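PDB 4YHB: iron-chelator utilization protein from Thermobifida fusca TM51, which probably uses its bound FAD to reduce the ferric iron of imported siderophores, so that the metal can be released inside the cell. Local coordinates for residues I28-R34 with A175-Q181; Y89-R93 with A154-E160; A166-A170 with P186-E190. All coordinates share one frame. Residues are numbered along the deposited sequence.

Contact 1 of 3, residues I28-R34 with A175-Q181; sequences ITPRMVR and ADAAEEQ
The E179 carboxylate (chi1, chi2 m, m) meets the β-hairpin turn in 28-34. T29 OG1 donates to E179 OE1 at 2.6 Å; R31 N donates weakly to both oxygens, E179 OE2 at 2.9 Å. R31 (m, t, t) NH1 makes salt bridges to D176 OD2 at 2.9 Å and E179 OE2 at 3.2 Å; A175 CB covers one guanidinium face. T29 to M32 is a type I turn; I28 and T29 opposite M32 make a classic bulge. Residues 177-179 are 3-10, D176 OD1 accepting from A178 N at 3.0 Å (Asx turn). CA atoms come nearest at T29 and E179, 5.4 Å. Water 1 joins T29 OG1, E179 O and Q181 NE2; water 2 links Q181 OE1 to R34 NH2; R34 NE pairs with D104. Packing is modest: P30 CG lies 4.2 Å from A178 CB, Q181 NE2 3.8 Å from M32 SD and 3.9 Å from I28 CD1. This polar seam joins the FAD-binding barrel to the second domain by charge and hydrogen bonds more than apolar burial.

Contact 2 of 3, residues Y89-R93 with A154-E160; sequences YTVRR and AAARRIE. With FAD (flavin-adenine dinucleotide), chain C.
Segment 89-93 runs extended through Y89 and T90, then kinks at R92 (phi/psi -65/-43) before R93 is extended again; R92 and R93 both face T102 in a classic bulge. Segment 154-160 is regular helix, with R158 N, I159 N and E160 N bonded to the carbonyls four residues back. CA atoms approach most closely at T90 and A154, 6.3 Å, and at R92 and R157, 6.1 Å. R157, fully extended (t, t, t), reaches back to the strand: its NH1 donates to V91 O at 2.8 Å, and its NE pairs with E161. R92 (t, p, t) curls over the helix, its guanidinium face against the backbone between A156 and R157. R92 NH2 meets E160 OE1 at 3.0 Å, and R93 NH2 reaches the same oxygen at 3.1 Å, so one carboxylate oxygen holds two salt bridges. T90 CG2 packs 4.0 Å from A154 CB, and water 3 bridges T90 OG1 and A154 N. On the flavin, T90 N donates to FAD O4 at 3.0 Å and T90 OG1 lies 3.0 Å from FAD N5, the redox-active position of the isoalloxazine. In this two-domain layout of the ferredoxin-NADP+ reductase type, strand 86-95 lies between barrel strands 100-106 and 53-57, while the helix turns A155 and I159 onto strands 142-147 and 167-174, so the contact spans the domain interface beside the flavin.

Contact 3 of 3, residues A166-A170 with P186-E190; sequences ASVTA and PEGAE
A166 leads into the strand, its O lying 3.5 Å from P186 CB and its CB 4.4 Å from P186 CG; the two CA atoms are 6.4 Å apart. V168 (t) is the main apolar residue, with CB 3.9 Å from A189 CB and CG2 4.1 Å from P186 CD. Its O accepts from E190 N at 2.9 Å, and water 4 joins V168 N to G188 O. T169 pairs in parallel with E190, CA to CA 4.9 Å; their side chains share a face, and T169 OG1 bonds to H142. A170 N completes the bridge by donating to E190 O at 2.8 Å, while T169 CA makes a CA-H...O contact to that oxygen at 3.4 Å. P186 to A189 is a type II turn closed by A189 N to P186 O at 3.2 Å, with G188 at positive phi. Strand 190-195 joins the parallel sheet as one of its two edge strands, beside 167-174 and with 142-147 beyond; V168 and P186 pack on L162, just after helix 152-161.

How the contacts relate
From the N terminus, the chain enters the FAD-binding barrel, and the turn at 28-34 supplies the first half of contact 1. Strand 86-95 follows, and contact 2 closes when helix 152-161 comes against it, nested within the longer loop that contact 1 closes at 175-181. Contact 3 opens at 166-170, before that closure, and closes at 186-190, so contacts 1 and 3 cross. Contacts 1 and 2 both join the barrel to the parallel-sheet domain; they touch where R34 and R92 bring like charges together beside D104, salt-bridged to R34 and a long, weak partner of R92. Contact 3 stays inside the second domain, with I159 of contact 2 packing on P186, V168 and A170.

Contact 1 of 3, residues I28-R34 with A175-Q181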
loop_
_atom_site.group_PDB
_atom_site.type_symbol
_atom_site.label_atom_id
_atom_site.label_comp_id
_atom_site.label_asym_id
_atom_site.label_seq_id
_atom_site.Cartn_x
_atom_site.Cartn_y
_atom_site.Cartn_z
ATOM N N ILE A 28 5.242 14.672 -3.489
ATOM C CA ILE A 28 6.465 14.369 -2.763
ATOM C C ILE A 28 7.616 13.954 -3.685
ATOM O O ILE A 28 8.762 14.282 -3.409
ATOM C CB ILE A 28 6.235 13.275 -1.713
ATOM C CG1 ILE A 28 5.551 12.064 -2.344
ATOM C CG2 ILE A 28 5.358 13.805 -0.547
ATOM C CD1 ILE A 28 5.356 10.912 -1.368
ATOM N N THR A 29 7.324 13.235 -4.764
ATOM C CA THR A 29 8.333 12.932 -5.788
ATOM C C THR A 29 7.636 13.097 -7.130
ATOM O O THR A 29 6.398 13.222 -7.164
ATOM C CB THR A 29 8.930 11.500 -5.648
ATOM O OG1 THR A 29 7.897 10.519 -5.816
ATOM C CG2 THR A 29 9.601 11.309 -4.293
ATOM N N PRO A 30 8.399 13.116 -8.238
ATOM C CA PRO A 30 7.749 13.309 -9.536
ATOM C C PRO A 30 6.609 12.332 -9.858
ATOM O O PRO A 30 5.640 12.768 -10.483
ATOM C CB PRO A 30 8.904 13.126 -10.523
ATOM C CG PRO A 30 10.080 13.615 -9.788
ATOM C CD PRO A 30 9.877 13.199 -8.360
ATOM N N ARG A 31 6.701 11.072 -9.435
ATOM C CA ARG A 31 5.671 10.075 -9.756
ATOM C C ARG A 31 4.817 9.620 -8.568
ATOM O O ARG A 31 4.157 8.583 -8.644
ATOM C CB ARG A 31 6.313 8.839 -10.370
ATOM C CG ARG A 31 7.127 9.128 -11.631
ATOM C CD ARG A 31 7.942 7.885 -11.951
ATOM N NE ARG A 31 8.649 7.931 -13.229
ATOM C CZ ARG A 31 9.846 8.463 -13.401
ATOM N NH1 ARG A 31 10.459 9.043 -12.373
ATOM N NH2 ARG A 31 10.430 8.414 -14.605
ATOM N N MET A 32 4.856 10.366 -7.473
ATOM C CA MET A 32 4.027 10.040 -6.319
ATOM C C MET A 32 3.416 11.286 -5.696
ATOM O O MET A 32 4.097 12.294 -5.490
ATOM C CB MET A 32 4.824 9.276 -5.255
ATOM C CG MET A 32 3.887 8.659 -4.216
ATOM S SD MET A 32 4.402 7.084 -3.546
ATOM C CE MET A 32 4.620 6.096 -5.021
ATOM N N VAL A 33 2.126 11.206 -5.394
ATOM C CA VAL A 33 1.428 12.330 -4.805
ATOM C C VAL A 33 0.758 11.882 -3.509
ATOM O O VAL A 33 0.135 10.815 -3.445
ATOM C CB VAL A 33 0.405 12.938 -5.791
ATOM C CG1 VAL A 33 -0.709 11.943 -6.129
ATOM C CG2 VAL A 33 -0.173 14.213 -5.221
ATOM N N ARG A 34 0.943 12.692 -2.469
ATOM C CA ARG A 34 0.450 12.397 -1.137
ATOM C C ARG A 34 -0.751 13.284 -0.903
ATOM O O ARG A 34 -0.665 14.509 -1.048
ATOM C CB ARG A 34 1.549 12.633 -0.093
ATOM C CG ARG A 34 1.111 12.452 1.344
ATOM C CD ARG A 34 2.304 12.344 2.279
ATOM N NE ARG A 34 3.060 11.122 2.019
ATOM C CZ ARG A 34 4.263 10.859 2.514
ATOM N NH1 ARG A 34 4.878 11.741 3.292
ATOM N NH2 ARG A 34 4.855 9.714 2.217
ATOM N N ALA A 175 11.320 4.135 -9.974
ATOM C CA ALA A 175 11.637 4.419 -11.374
ATOM C C ALA A 175 13.073 4.878 -11.564
ATOM O O ALA A 175 13.725 4.472 -12.526
ATOM C CB ALA A 175 10.682 5.466 -11.931
ATOM N N ASP A 176 13.545 5.730 -10.653
ATOM C CA ASP A 176 14.874 6.342 -10.747
ATOM C C ASP A 176 15.191 7.061 -9.446
ATOM O O ASP A 176 14.361 7.057 -8.523
ATOM C CB ASP A 176 14.965 7.314 -11.934
ATOM C CG ASP A 176 13.899 8.415 -11.899
ATOM O OD1 ASP A 176 13.668 9.025 -10.829
ATOM O OD2 ASP A 176 13.294 8.678 -12.963
ATOM N N ALA A 177 16.351 7.727 -9.393
ATOM C CA ALA A 177 16.844 8.328 -8.151
ATOM C C ALA A 177 15.968 9.465 -7.620
ATOM O O ALA A 177 15.973 9.755 -6.417
ATOM C CB ALA A 177 18.283 8.831 -8.348
ATOM N N ALA A 178 15.205 10.101 -8.504
ATOM C CA ALA A 178 14.346 11.214 -8.102
ATOM C C ALA A 178 13.143 10.739 -7.308
ATOM O O ALA A 178 12.417 11.548 -6.732
ATOM C CB ALA A 178 13.880 12.003 -9.325
ATOM N N GLU A 179 12.927 9.429 -7.289
ATOM C CA GLU A 179 11.768 8.857 -6.616
ATOM C C GLU A 179 12.089 8.368 -5.204
ATOM O O GLU A 179 11.205 7.882 -4.501
ATOM C CB GLU A 179 11.193 7.711 -7.450
ATOM C CG GLU A 179 10.672 8.156 -8.808
ATOM C CD GLU A 179 9.509 9.142 -8.694
ATOM O OE1 GLU A 179 8.660 8.998 -7.774
ATOM O OE2 GLU A 179 9.441 10.057 -9.534
ATOM N N GLU A 180 13.349 8.483 -4.794
ATOM C CA GLU A 180 13.742 8.115 -3.432
ATOM C C GLU A 180 13.087 9.039 -2.418
ATOM O O GLU A 180 12.895 10.220 -2.687
ATOM C CB GLU A 180 15.267 8.157 -3.283
ATOM C CG GLU A 180 15.944 7.146 -4.179
ATOM C CD GLU A 180 17.462 7.197 -4.124
ATOM O OE1 GLU A 180 18.012 7.913 -3.268
ATOM O OE2 GLU A 180 18.100 6.499 -4.939
ATOM N N GLN A 181 12.735 8.493 -1.259
ATOM C CA GLN A 181 12.136 9.272 -0.185
ATOM C C GLN A 181 13.039 9.283 1.041
ATOM O O GLN A 181 13.832 8.373 1.241
ATOM C CB GLN A 181 10.753 8.706 0.185
ATOM C CG GLN A 181 9.790 8.624 -0.990
ATOM C CD GLN A 181 8.405 8.126 -0.575
ATOM O OE1 GLN A 181 8.085 8.070 0.609
ATOM N NE2 GLN A 181 7.587 7.766 -1.551
HETATM O O HOH W 1 8.489 8.007 -4.344
HETATM O O HOH W 2 7.239 8.816 3.292
#

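Contact 2 of 3, residues Y89-R93 with A154-E160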
loop_
_atom_site.group_PDB
_atom_site.type_symbol
_atom_site.label_atom_id
_atom_site.label_comp_id
_atom_site.label_asym_id
_atom_site.label_seq_id
_atom_site.Cartn_x
_atom_site.Cartn_y
_atom_site.Cartn_z
ATOM N N TYR A 89 -6.067 1.124 -1.970
ATOM C CA TYR A 89 -4.956 2.008 -1.624
ATOM C C TYR A 89 -4.673 1.899 -0.129
ATOM O O TYR A 89 -5.583 1.743 0.692
ATOM C CB TYR A 89 -5.254 3.477 -2.009
ATOM C CG TYR A 89 -5.108 3.744 -3.490
ATOM C CD1 TYR A 89 -6.193 3.614 -4.343
ATOM C CD2 TYR A 89 -3.865 4.083 -4.041
ATOM C CE1 TYR A 89 -6.069 3.833 -5.700
ATOM C CE2 TYR A 89 -3.721 4.304 -5.416
ATOM C CZ TYR A 89 -4.837 4.172 -6.237
ATOM O OH TYR A 89 -4.746 4.377 -7.591
ATOM N N THR A 90 -3.400 2.011 0.222
ATOM C CA THR A 90 -2.966 1.910 1.607
ATOM C C THR A 90 -3.312 3.149 2.435
ATOM O O THR A 90 -3.281 4.276 1.935
ATOM C CB THR A 90 -1.443 1.670 1.668
ATOM O OG1 THR A 90 -1.136 0.445 0.986
ATOM C CG2 THR A 90 -0.935 1.597 3.124
ATOM N N VAL A 91 -3.656 2.925 3.707
ATOM C CA VAL A 91 -3.682 3.998 4.689
ATOM C C VAL A 91 -2.243 4.374 5.013
ATOM O O VAL A 91 -1.613 3.734 5.850
ATOM C CB VAL A 91 -4.434 3.575 5.978
ATOM C CG1 VAL A 91 -4.422 4.714 7.009
ATOM C CG2 VAL A 91 -5.847 3.171 5.635
ATOM N N ARG A 92 -1.711 5.381 4.325
ATOM C CA ARG A 92 -0.333 5.818 4.555
ATOM C C ARG A 92 -0.162 6.379 5.962
ATOM O O ARG A 92 0.823 6.098 6.629
ATOM C CB ARG A 92 0.087 6.869 3.521
ATOM C CG ARG A 92 1.539 7.365 3.679
ATOM C CD ARG A 92 2.560 6.232 3.561
ATOM N NE ARG A 92 3.922 6.703 3.847
ATOM C CZ ARG A 92 4.394 6.874 5.078
ATOM N NH1 ARG A 92 3.612 6.636 6.121
ATOM N NH2 ARG A 92 5.629 7.305 5.268
ATOM N N ARG A 93 -1.123 7.188 6.392
ATOM C CA ARG A 93 -1.214 7.643 7.773
ATOM C C ARG A 93 -2.668 7.944 8.083
ATOM O O ARG A 93 -3.442 8.335 7.200
ATOM C CB ARG A 93 -0.371 8.905 8.044
ATOM C CG ARG A 93 1.151 8.771 7.854
ATOM C CD ARG A 93 1.911 9.963 8.454
ATOM N NE ARG A 93 3.348 9.874 8.198
ATOM C CZ ARG A 93 4.032 10.734 7.449
ATOM N NH1 ARG A 93 3.417 11.772 6.890
ATOM N NH2 ARG A 93 5.339 10.566 7.273
ATOM N N ALA A 154 2.890 1.232 2.381
ATOM C CA ALA A 154 2.777 0.317 3.503
ATOM C C ALA A 154 4.149 0.051 4.122
ATOM O O ALA A 154 4.285 0.090 5.339
ATOM C CB ALA A 154 2.123 -0.993 3.064
ATOM N N ALA A 155 5.157 -0.224 3.291
ATOM C CA ALA A 155 6.512 -0.476 3.800
ATOM C C ALA A 155 7.068 0.721 4.574
ATOM O O ALA A 155 7.662 0.553 5.646
ATOM C CB ALA A 155 7.465 -0.850 2.650
ATOM N N ALA A 156 6.866 1.924 4.041
ATOM C CA ALA A 156 7.359 3.133 4.691
ATOM C C ALA A 156 6.629 3.377 6.011
ATOM O O ALA A 156 7.248 3.782 7.007
ATOM C CB ALA A 156 7.213 4.340 3.770
ATOM N N ARG A 157 5.321 3.119 6.027
ATOM C CA ARG A 157 4.555 3.261 7.262
ATOM C C ARG A 157 5.081 2.302 8.321
ATOM O O ARG A 157 5.224 2.670 9.479
ATOM C CB ARG A 157 3.060 3.011 7.037
ATOM C CG ARG A 157 2.281 3.024 8.349
ATOM C CD ARG A 157 0.781 2.991 8.150
ATOM N NE ARG A 157 0.089 2.827 9.436
ATOM C CZ ARG A 157 -1.227 2.703 9.567
ATOM N NH1 ARG A 157 -1.997 2.738 8.487
ATOM N NH2 ARG A 157 -1.775 2.546 10.778
ATOM N N ARG A 158 5.365 1.070 7.909
ATOM C CA ARG A 158 5.951 0.064 8.790
ATOM C C ARG A 158 7.282 0.541 9.374
ATOM O O ARG A 158 7.478 0.543 10.592
ATOM C CB ARG A 158 6.147 -1.244 8.029
ATOM C CG ARG A 158 6.870 -2.343 8.800
ATOM C CD ARG A 158 6.130 -2.635 10.073
ATOM N NE ARG A 158 6.025 -4.063 10.355
ATOM C CZ ARG A 158 5.578 -4.531 11.515
ATOM N NH1 ARG A 158 5.214 -3.673 12.459
ATOM N NH2 ARG A 158 5.486 -5.839 11.726
ATOM N N ILE A 159 8.185 0.964 8.497
ATOM C CA ILE A 159 9.490 1.447 8.923
ATOM C C ILE A 159 9.378 2.598 9.923
ATOM O O ILE A 159 10.080 2.617 10.933
ATOM C CB ILE A 159 10.324 1.897 7.715
ATOM C CG1 ILE A 159 10.750 0.678 6.914
ATOM C CG2 ILE A 159 11.551 2.645 8.163
ATOM C CD1 ILE A 159 11.472 1.000 5.617
ATOM N N GLU A 160 8.480 3.544 9.668
ATOM C CA GLU A 160 8.411 4.722 10.515
ATOM C C GLU A 160 7.740 4.427 11.865
ATOM O O GLU A 160 7.864 5.210 12.797
ATOM C CB GLU A 160 7.713 5.865 9.770
ATOM C CG GLU A 160 8.588 6.375 8.611
ATOM C CD GLU A 160 8.073 7.635 7.928
ATOM O OE1 GLU A 160 6.840 7.902 7.981
ATOM O OE2 GLU A 160 8.914 8.350 7.320
HETATM P PA FAD C . -6.080 -0.204 -13.113
HETATM O O1A FAD C . -7.397 0.106 -13.838
HETATM O O2A FAD C . -6.295 -1.207 -11.918
HETATM O O5B FAD C . -5.121 -0.984 -14.146
HETATM C C5B FAD C . -5.008 -0.560 -15.456
HETATM C C4B FAD C . -3.636 -0.987 -16.014
HETATM O O4B FAD C . -2.581 -0.293 -15.406
HETATM C C3B FAD C . -3.360 -2.419 -15.827
HETATM O O3B FAD C . -2.713 -2.845 -16.982
HETATM C C2B FAD C . -2.479 -2.469 -14.709
HETATM O O2B FAD C . -1.541 -3.537 -14.752
HETATM C C1B FAD C . -1.727 -1.208 -14.803
HETATM N N9A FAD C . -1.287 -0.649 -13.532
HETATM C C8A FAD C . -1.978 -0.624 -12.372
HETATM N N7A FAD C . -1.236 -0.006 -11.443
HETATM C C5A FAD C . -0.085 0.400 -12.028
HETATM C C6A FAD C . 1.049 1.078 -11.580
HETATM N N6A FAD C . 1.122 1.517 -10.231
HETATM N N1A FAD C . 2.057 1.323 -12.434
HETATM C C2A FAD C . 1.990 0.916 -13.720
HETATM N N3A FAD C . 0.918 0.264 -14.182
HETATM C C4A FAD C . -0.113 -0.014 -13.353
HETATM N N1 FAD C . -1.159 1.717 -5.159
HETATM C C2 FAD C . -0.712 2.935 -4.851
HETATM O O2 FAD C . -0.350 3.693 -5.737
HETATM N N3 FAD C . -0.680 3.299 -3.532
HETATM C C4 FAD C . -1.084 2.465 -2.549
HETATM O O4 FAD C . -1.039 2.854 -1.390
HETATM C C4X FAD C . -1.547 1.182 -2.843
HETATM N N5 FAD C . -1.967 0.284 -1.880
HETATM C C5X FAD C . -2.423 -0.937 -2.245
HETATM C C6 FAD C . -2.857 -1.846 -1.274
HETATM C C7 FAD C . -3.279 -2.975 -1.597
HETATM C C7M FAD C . -3.727 -3.886 -0.438
HETATM C C8 FAD C . -3.385 -3.435 -2.745
HETATM C C8M FAD C . -3.887 -4.811 -3.080
HETATM C C9 FAD C . -3.003 -2.672 -3.816
HETATM C C9A FAD C . -2.447 -1.254 -3.695
HETATM N N10 FAD C . -2.027 -0.382 -4.597
HETATM C C10 FAD C . -1.573 0.832 -4.215
HETATM C "C1'" FAD C . -2.047 -0.747 -6.031
HETATM C "C2'" FAD C . -3.268 -0.253 -6.742
HETATM O "O2'" FAD C . -4.386 -0.814 -6.177
HETATM C "C3'" FAD C . -3.136 -0.639 -8.257
HETATM O "O3'" FAD C . -1.942 -0.089 -8.718
HETATM C "C4'" FAD C . -4.326 -0.303 -9.115
HETATM O "O4'" FAD C . -4.322 -1.077 -10.238
HETATM C "C5'" FAD C . -4.351 1.163 -9.578
HETATM O "O5'" FAD C . -5.608 1.565 -10.068
HETATM P P FAD C . -5.643 2.089 -11.558
HETATM O O1P FAD C . -7.147 2.374 -11.766
HETATM O O2P FAD C . -4.530 3.171 -11.614
HETATM O O3P FAD C . -5.370 1.207 -12.841
HETATM O O HOH W 3 1.325 0.388 -0.138
#

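Contact 3 of 3, residues A166-A170 with P186-E190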
loop_
_atom_site.group_PDB
_atom_site.type_symbol
_atom_site.label_atom_id
_atom_site.label_comp_id
_atom_site.label_asym_id
_atom_site.label_seq_id
_atom_site.Cartn_x
_atom_site.Cartn_y
_atom_site.Cartn_z
ATOM N N ALA A 166 14.724 -1.799 16.595
ATOM C CA ALA A 166 14.534 -2.730 15.484
ATOM C C ALA A 166 15.623 -2.625 14.428
ATOM O O ALA A 166 16.153 -1.550 14.178
ATOM C CB ALA A 166 13.168 -2.507 14.843
ATOM N N SER A 167 15.954 -3.762 13.824
ATOM C CA SER A 167 16.805 -3.796 12.649
ATOM C C SER A 167 15.943 -3.871 11.407
ATOM O O SER A 167 14.919 -4.574 11.384
ATOM C CB SER A 167 17.763 -4.991 12.684
ATOM O OG SER A 167 18.682 -4.876 13.748
ATOM N N VAL A 168 16.368 -3.163 10.368
ATOM C CA VAL A 168 15.635 -3.122 9.111
ATOM C C VAL A 168 16.562 -3.332 7.934
ATOM O O VAL A 168 17.625 -2.715 7.851
ATOM C CB VAL A 168 14.913 -1.776 8.905
ATOM C CG1 VAL A 168 14.076 -1.818 7.634
ATOM C CG2 VAL A 168 14.059 -1.437 10.091
ATOM N N THR A 169 16.164 -4.212 7.030
ATOM C CA THR A 169 16.808 -4.306 5.730
ATOM C C THR A 169 15.718 -4.126 4.686
ATOM O O THR A 169 14.782 -4.924 4.622
ATOM C CB THR A 169 17.534 -5.651 5.525
ATOM O OG1 THR A 169 18.647 -5.735 6.423
ATOM C CG2 THR A 169 18.051 -5.768 4.106
ATOM N N ALA A 170 15.817 -3.072 3.886
ATOM C CA ALA A 170 14.759 -2.764 2.926
ATOM C C ALA A 170 15.299 -2.577 1.516
ATOM O O ALA A 170 16.371 -2.006 1.311
ATOM C CB ALA A 170 13.985 -1.513 3.369
ATOM N N PRO A 186 14.464 3.437 12.076
ATOM C CA PRO A 186 15.282 3.183 13.263
ATOM C C PRO A 186 16.765 3.354 12.968
ATOM O O PRO A 186 17.187 3.284 11.807
ATOM C CB PRO A 186 14.964 1.726 13.609
ATOM C CG PRO A 186 13.605 1.488 13.028
ATOM C CD PRO A 186 13.582 2.296 11.762
ATOM N N GLU A 187 17.542 3.583 14.021
ATOM C CA GLU A 187 18.980 3.743 13.895
ATOM C C GLU A 187 19.600 2.516 13.239
ATOM O O GLU A 187 19.280 1.383 13.593
ATOM C CB GLU A 187 19.607 3.992 15.272
ATOM C CG GLU A 187 21.115 4.230 15.247
ATOM C CD GLU A 187 21.504 5.519 14.540
ATOM O OE1 GLU A 187 20.624 6.382 14.323
ATOM O OE2 GLU A 187 22.696 5.662 14.190
ATOM N N GLY A 188 20.466 2.749 12.259
ATOM C CA GLY A 188 21.180 1.670 11.606
ATOM C C GLY A 188 20.397 0.941 10.531
ATOM O O GLY A 188 20.873 -0.056 9.989
ATOM N N ALA A 189 19.197 1.422 10.220
ATOM C CA ALA A 189 18.398 0.798 9.168
ATOM C C ALA A 189 19.172 0.798 7.858
ATOM O O ALA A 189 19.877 1.756 7.540
ATOM C CB ALA A 189 17.069 1.511 9.001
ATOM N N GLU A 190 19.064 -0.297 7.117
ATOM C CA GLU A 190 19.712 -0.401 5.821
ATOM C C GLU A 190 18.667 -0.371 4.715
ATOM O O GLU A 190 17.941 -1.343 4.498
ATOM C CB GLU A 190 20.549 -1.669 5.736
ATOM C CG GLU A 190 21.709 -1.690 6.720
ATOM C CD GLU A 190 22.741 -2.745 6.376
ATOM O OE1 GLU A 190 22.487 -3.549 5.448
ATOM O OE2 GLU A 190 23.809 -2.763 7.028
HETATM O O HOH W 4 19.515 -2.960 10.377
#